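PDB 5I1V: CrmK from Actinoalloteichus sp. WH1-2216-6, which is a flavoenzyme with covalently bound FAD, probably an oxidase, that takes part in recycling shunt products in caerulomycin biosynthesis. Local coordinates for residues S296-L299 against A300-E304; A238-V241 against R242-N246. All blocks are in the same frame, centred on the assembly; numbering follows the deposited sequence.

Contact 1 of 2, residues S296-L299 against A300-E304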
loop_
_atom_site.group_PDB
_atom_site.type_symbol
_atom_site.label_atom_id
_atom_site.label_comp_id
_atom_site.label_asym_id
_atom_site.label_seq_id
_atom_site.Cartn_x
_atom_site.Cartn_y
_atom_site.Cartn_z
ATOM N N SER A 296 -14.442 5.227 26.652
ATOM C CA SER A 296 -14.013 4.799 28.018
ATOM C C SER A 296 -14.942 3.769 28.622
ATOM O O SER A 296 -14.468 2.780 29.179
ATOM C CB SER A 296 -13.901 6.001 28.951
ATOM O OG SER A 296 -12.770 6.788 28.571
ATOM N N TRP A 297 -16.251 4.005 28.504
ATOM C CA TRP A 297 -17.270 3.078 29.018
ATOM C C TRP A 297 -17.134 1.732 28.379
ATOM O O TRP A 297 -17.229 0.697 29.054
ATOM C CB TRP A 297 -18.709 3.572 28.790
ATOM C CG TRP A 297 -19.038 4.800 29.547
ATOM C CD1 TRP A 297 -18.439 5.246 30.708
ATOM C CD2 TRP A 297 -20.045 5.757 29.216
ATOM N NE1 TRP A 297 -19.007 6.440 31.092
ATOM C CE2 TRP A 297 -19.995 6.774 30.198
ATOM C CE3 TRP A 297 -20.989 5.857 28.185
ATOM C CZ2 TRP A 297 -20.858 7.884 30.172
ATOM C CZ3 TRP A 297 -21.835 6.973 28.147
ATOM C CH2 TRP A 297 -21.777 7.957 29.147
ATOM N N PHE A 298 -16.909 1.746 27.064
ATOM C CA PHE A 298 -16.760 0.507 26.333
ATOM C C PHE A 298 -15.509 -0.237 26.817
ATOM O O PHE A 298 -15.584 -1.399 27.163
ATOM C CB PHE A 298 -16.737 0.787 24.816
ATOM C CG PHE A 298 -16.249 -0.366 23.990
ATOM C CD1 PHE A 298 -16.992 -1.511 23.907
ATOM C CD2 PHE A 298 -15.053 -0.273 23.247
ATOM C CE1 PHE A 298 -16.545 -2.593 23.148
ATOM C CE2 PHE A 298 -14.616 -1.333 22.474
ATOM C CZ PHE A 298 -15.359 -2.495 22.428
ATOM N N LEU A 299 -14.375 0.454 26.886
ATOM C CA LEU A 299 -13.129 -0.167 27.293
ATOM C C LEU A 299 -13.227 -0.731 28.746
ATOM O O LEU A 299 -12.705 -1.796 29.033
ATOM C CB LEU A 299 -11.970 0.817 27.166
ATOM C CG LEU A 299 -11.616 1.276 25.740
ATOM C CD1 LEU A 299 -10.550 2.345 25.827
ATOM C CD2 LEU A 299 -11.145 0.112 24.870
ATOM N N ALA A 300 -13.937 -0.038 29.627
ATOM C CA ALA A 300 -14.161 -0.546 30.999
ATOM C C ALA A 300 -14.997 -1.825 31.016
ATOM O O ALA A 300 -14.681 -2.757 31.769
ATOM C CB ALA A 300 -14.817 0.518 31.871
ATOM N N GLU A 301 -16.048 -1.906 30.203
ATOM C CA GLU A 301 -16.874 -3.124 30.197
ATOM C C GLU A 301 -16.087 -4.348 29.758
ATOM O O GLU A 301 -16.270 -5.449 30.296
ATOM C CB GLU A 301 -18.091 -3.018 29.287
ATOM C CG GLU A 301 -19.208 -2.140 29.814
ATOM C CD GLU A 301 -20.606 -2.641 29.466
ATOM O OE1 GLU A 301 -20.798 -3.833 29.099
ATOM O OE2 GLU A 301 -21.540 -1.820 29.575
ATOM N N LEU A 302 -15.212 -4.175 28.772
ATOM C CA LEU A 302 -14.386 -5.291 28.329
ATOM C C LEU A 302 -13.606 -5.905 29.439
ATOM O O LEU A 302 -13.384 -7.110 29.435
ATOM C CB LEU A 302 -13.366 -4.852 27.285
ATOM C CG LEU A 302 -13.916 -4.570 25.899
ATOM C CD1 LEU A 302 -12.735 -4.484 24.937
ATOM C CD2 LEU A 302 -14.878 -5.643 25.459
ATOM N N ASN A 303 -13.135 -5.068 30.352
ATOM C CA ASN A 303 -12.306 -5.523 31.463
ATOM C C ASN A 303 -13.017 -6.091 32.669
ATOM O O ASN A 303 -12.356 -6.596 33.568
ATOM C CB ASN A 303 -11.502 -4.368 32.009
ATOM C CG ASN A 303 -10.542 -3.821 31.007
ATOM O OD1 ASN A 303 -9.988 -4.565 30.180
ATOM N ND2 ASN A 303 -10.307 -2.510 31.088
ATOM N N GLU A 304 -14.326 -5.981 32.770
ATOM C CA GLU A 304 -14.903 -6.369 34.036
ATOM C C GLU A 304 -14.871 -7.911 34.212
ATOM O O GLU A 304 -15.225 -8.672 33.310
ATOM C CB GLU A 304 -16.236 -5.649 34.344
ATOM C CG GLU A 304 -17.444 -5.889 33.466
ATOM C CD GLU A 304 -18.464 -4.720 33.494
ATOM O OE1 GLU A 304 -18.121 -3.601 33.948
ATOM O OE2 GLU A 304 -19.624 -4.901 33.045
#

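Contact 2 of 2, residues A238-V241 against R242-N246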
loop_
_atom_site.group_PDB
_atom_site.type_symbol
_atom_site.label_atom_id
_atom_site.label_comp_id
_atom_site.label_asym_id
_atom_site.label_seq_id
_atom_site.Cartn_x
_atom_site.Cartn_y
_atom_site.Cartn_z
ATOM N N ALA A 238 -10.119 -18.822 31.592
ATOM C CA ALA A 238 -11.253 -18.077 32.144
ATOM C C ALA A 238 -11.224 -16.610 31.740
ATOM O O ALA A 238 -12.257 -16.022 31.372
ATOM C CB ALA A 238 -11.270 -18.216 33.667
ATOM N N ASP A 239 -10.053 -15.986 31.775
ATOM C CA ASP A 239 -9.972 -14.611 31.271
ATOM C C ASP A 239 -10.347 -14.531 29.794
ATOM O O ASP A 239 -11.069 -13.624 29.403
ATOM C CB ASP A 239 -8.581 -14.009 31.426
ATOM C CG ASP A 239 -8.263 -13.635 32.856
ATOM O OD1 ASP A 239 -9.210 -13.575 33.687
ATOM O OD2 ASP A 239 -7.066 -13.372 33.134
ATOM N N TYR A 240 -9.823 -15.437 28.976
ATOM C CA TYR A 240 -10.187 -15.397 27.561
ATOM C C TYR A 240 -11.705 -15.469 27.397
ATOM O O TYR A 240 -12.283 -14.633 26.682
ATOM C CB TYR A 240 -9.510 -16.508 26.766
ATOM C CG TYR A 240 -9.933 -16.491 25.315
ATOM C CD1 TYR A 240 -9.296 -15.653 24.406
ATOM C CD2 TYR A 240 -10.983 -17.286 24.858
ATOM C CE1 TYR A 240 -9.670 -15.627 23.086
ATOM C CE2 TYR A 240 -11.369 -17.262 23.521
ATOM C CZ TYR A 240 -10.693 -16.429 22.644
ATOM O OH TYR A 240 -11.051 -16.326 21.313
ATOM N N VAL A 241 -12.341 -16.458 28.038
ATOM C CA VAL A 241 -13.789 -16.678 27.907
ATOM C C VAL A 241 -14.562 -15.440 28.376
ATOM O O VAL A 241 -15.473 -14.950 27.691
ATOM C CB VAL A 241 -14.275 -17.980 28.624
ATOM C CG1 VAL A 241 -15.810 -18.101 28.592
ATOM C CG2 VAL A 241 -13.643 -19.230 27.996
ATOM N N ARG A 242 -14.152 -14.863 29.486
ATOM C CA ARG A 242 -14.863 -13.699 29.995
ATOM C C ARG A 242 -14.711 -12.451 29.090
ATOM O O ARG A 242 -15.682 -11.780 28.734
ATOM C CB ARG A 242 -14.379 -13.372 31.388
ATOM C CG ARG A 242 -15.113 -12.186 31.977
ATOM C CD ARG A 242 -16.583 -12.464 32.148
ATOM N NE ARG A 242 -17.269 -11.280 32.648
ATOM C CZ ARG A 242 -17.456 -10.991 33.936
ATOM N NH1 ARG A 242 -16.997 -11.799 34.893
ATOM N NH2 ARG A 242 -18.098 -9.884 34.270
ATOM N N LEU A 243 -13.476 -12.173 28.720
ATOM C CA LEU A 243 -13.163 -11.073 27.799
ATOM C C LEU A 243 -13.950 -11.098 26.481
ATOM O O LEU A 243 -14.578 -10.124 26.111
ATOM C CB LEU A 243 -11.679 -11.075 27.473
ATOM C CG LEU A 243 -11.289 -10.028 26.429
ATOM C CD1 LEU A 243 -11.622 -8.642 26.949
ATOM C CD2 LEU A 243 -9.826 -10.161 26.072
ATOM N N VAL A 244 -13.900 -12.207 25.770
ATOM C CA VAL A 244 -14.687 -12.337 24.549
ATOM C C VAL A 244 -16.192 -12.247 24.852
ATOM O O VAL A 244 -16.942 -11.646 24.076
ATOM C CB VAL A 244 -14.392 -13.663 23.819
ATOM C CG1 VAL A 244 -15.370 -13.853 22.662
ATOM C CG2 VAL A 244 -12.963 -13.687 23.341
ATOM N N SER A 245 -16.653 -12.896 25.924
ATOM C CA SER A 245 -18.072 -12.781 26.335
ATOM C C SER A 245 -18.443 -11.324 26.560
ATOM O O SER A 245 -19.491 -10.870 26.125
ATOM C CB SER A 245 -18.368 -13.586 27.616
ATOM O OG SER A 245 -18.159 -14.950 27.358
ATOM N N ASN A 246 -17.595 -10.587 27.268
ATOM C CA ASN A 246 -17.854 -9.155 27.488
ATOM C C ASN A 246 -18.001 -8.372 26.202
ATOM O O ASN A 246 -18.863 -7.508 26.108
ATOM C CB ASN A 246 -16.778 -8.499 28.327
ATOM C CG ASN A 246 -16.811 -8.970 29.771
ATOM O OD1 ASN A 246 -17.775 -9.606 30.193
ATOM N ND2 ASN A 246 -15.783 -8.652 30.518
#

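Contact 1 of 2, residues S296-L299 against A300-E304
Phe-298 overlaps Leu-302 one helical turn further on, in the C-terminal part of helix 291-303. Its ring atom CZ lies 4.1 Å from Leu-302 CD1, while Leu-302 CG stands above one ring face but is displaced toward the rim, so the leucine leans on the border of the aromatic and not on its centre. CG of Phe-298 is anti to the backbone N (chi1 166°), which swings the ring along the helix in the direction of Leu-302. The backbone beneath this pair is regular: Leu-302 N donates to Phe-298 O at 3.2 Å.

Two more i to i+4 bonds run beside it. Ala-300 N reaches Ser-296 O at 2.9 Å, and Glu-301 N reaches Trp-297 O at 3.1 Å. On this flank the methylene CG of Glu-301 passes 3.5 Å from Trp-297 O before the chain bends at chi2 and carries the carboxylate away to a salt bridge with Arg-253. On another side of the helix the amide of Asn-303 turns back toward the preceding turn, and its ND2 comes to 3.2 Å from Leu-299 O, but at an angle too poor for a hydrogen bond. The backbone N of Asn-303 makes a weak bond to Ala-300 O.

Phe-298 and Leu-302 form the inward face of an amphipathic helix: both touch Met-280 of strand 277-285 and Phe-247 of helix 237-253, and Leu-299 extends this face to Val-228 of strand 222-231. The contact is thus structural packing, away from the flavin, where one helix lies on the large antiparallel sheet and against a second helix.

Contact 2 of 2, residues A238-V241 against R242-N246
Tyr-240 has CG anti to its amide nitrogen (chi1 178°), and Val-244 places CG2 beside its own N, with CG1 in the anti position; together these torsions lay the valine methyl over the tyrosine ring. The two residues lie one turn apart (i to i+4) in alpha-helix 237-253, which packs on the large antiparallel sheet, and the interaction is CH-pi. Val-244 CG2 sits 3.9 Å from the centroid of the Tyr-240 ring and only 21° from the ring normal, evidence of an approach over the face. It is nevertheless shifted toward the hydroxyl-bearing end of the ring, with CZ the nearest ring atom at 3.6 Å. The same turn is closed by Val-244 N donating to Tyr-240 O.

The preceding carbonyls continue the helical ladder, that of Ala-238 accepting from Arg-242 N and that of Asp-239 from Leu-243 N. Val-241 O is gripped twice: Ser-245 N approaches at 3.0 Å and Ser-245 OG at 2.7 Å, from opposite faces of the carbonyl plane. The Ser-245 hydroxyl thus donates back to the carbonyl one turn earlier, from above its plane.

The side of the helix that carries Tyr-240 and Val-244 packs between other elements: Tyr-240 touches Leu-278 of strand 277-285 and Leu-363 of helix 353-364, and Val-244 meets Leu-356 of that helix. Asp-239, on another side, receives a hydrogen bond from Ala-307 N. Further along, the Arg-242 chain turns at chi2 and brings its guanidinium alongside Asn-246. There NE donates to Asn-246 OD1 at 3.0 Å, and the oxygen lies at the guanidinium edge, only 7° out of its plane.

Overall arrangement
From the N terminus, contact 2 (238-246) comes first, on helix 237-253 directly after strand 222-231; strands 265-271 and 277-285 follow before helix 291-303 brings contact 1 (296-304). Each is a local i to i+4 contact within one helix, so neither closes a long loop, and the two stand in series, neither nested nor crossing. Yet in space the centres of contacts 1 and 2 are only about 12 Å apart. Asn-246 ND2 bridges them, lying 2.8 Å from Glu-304 O and 3.1 Å from Leu-302 O, both probable hydrogen bonds. Strand 277-285 touches both, tying the helix pair to the eight-stranded antiparallel sheet, away from the FAD site.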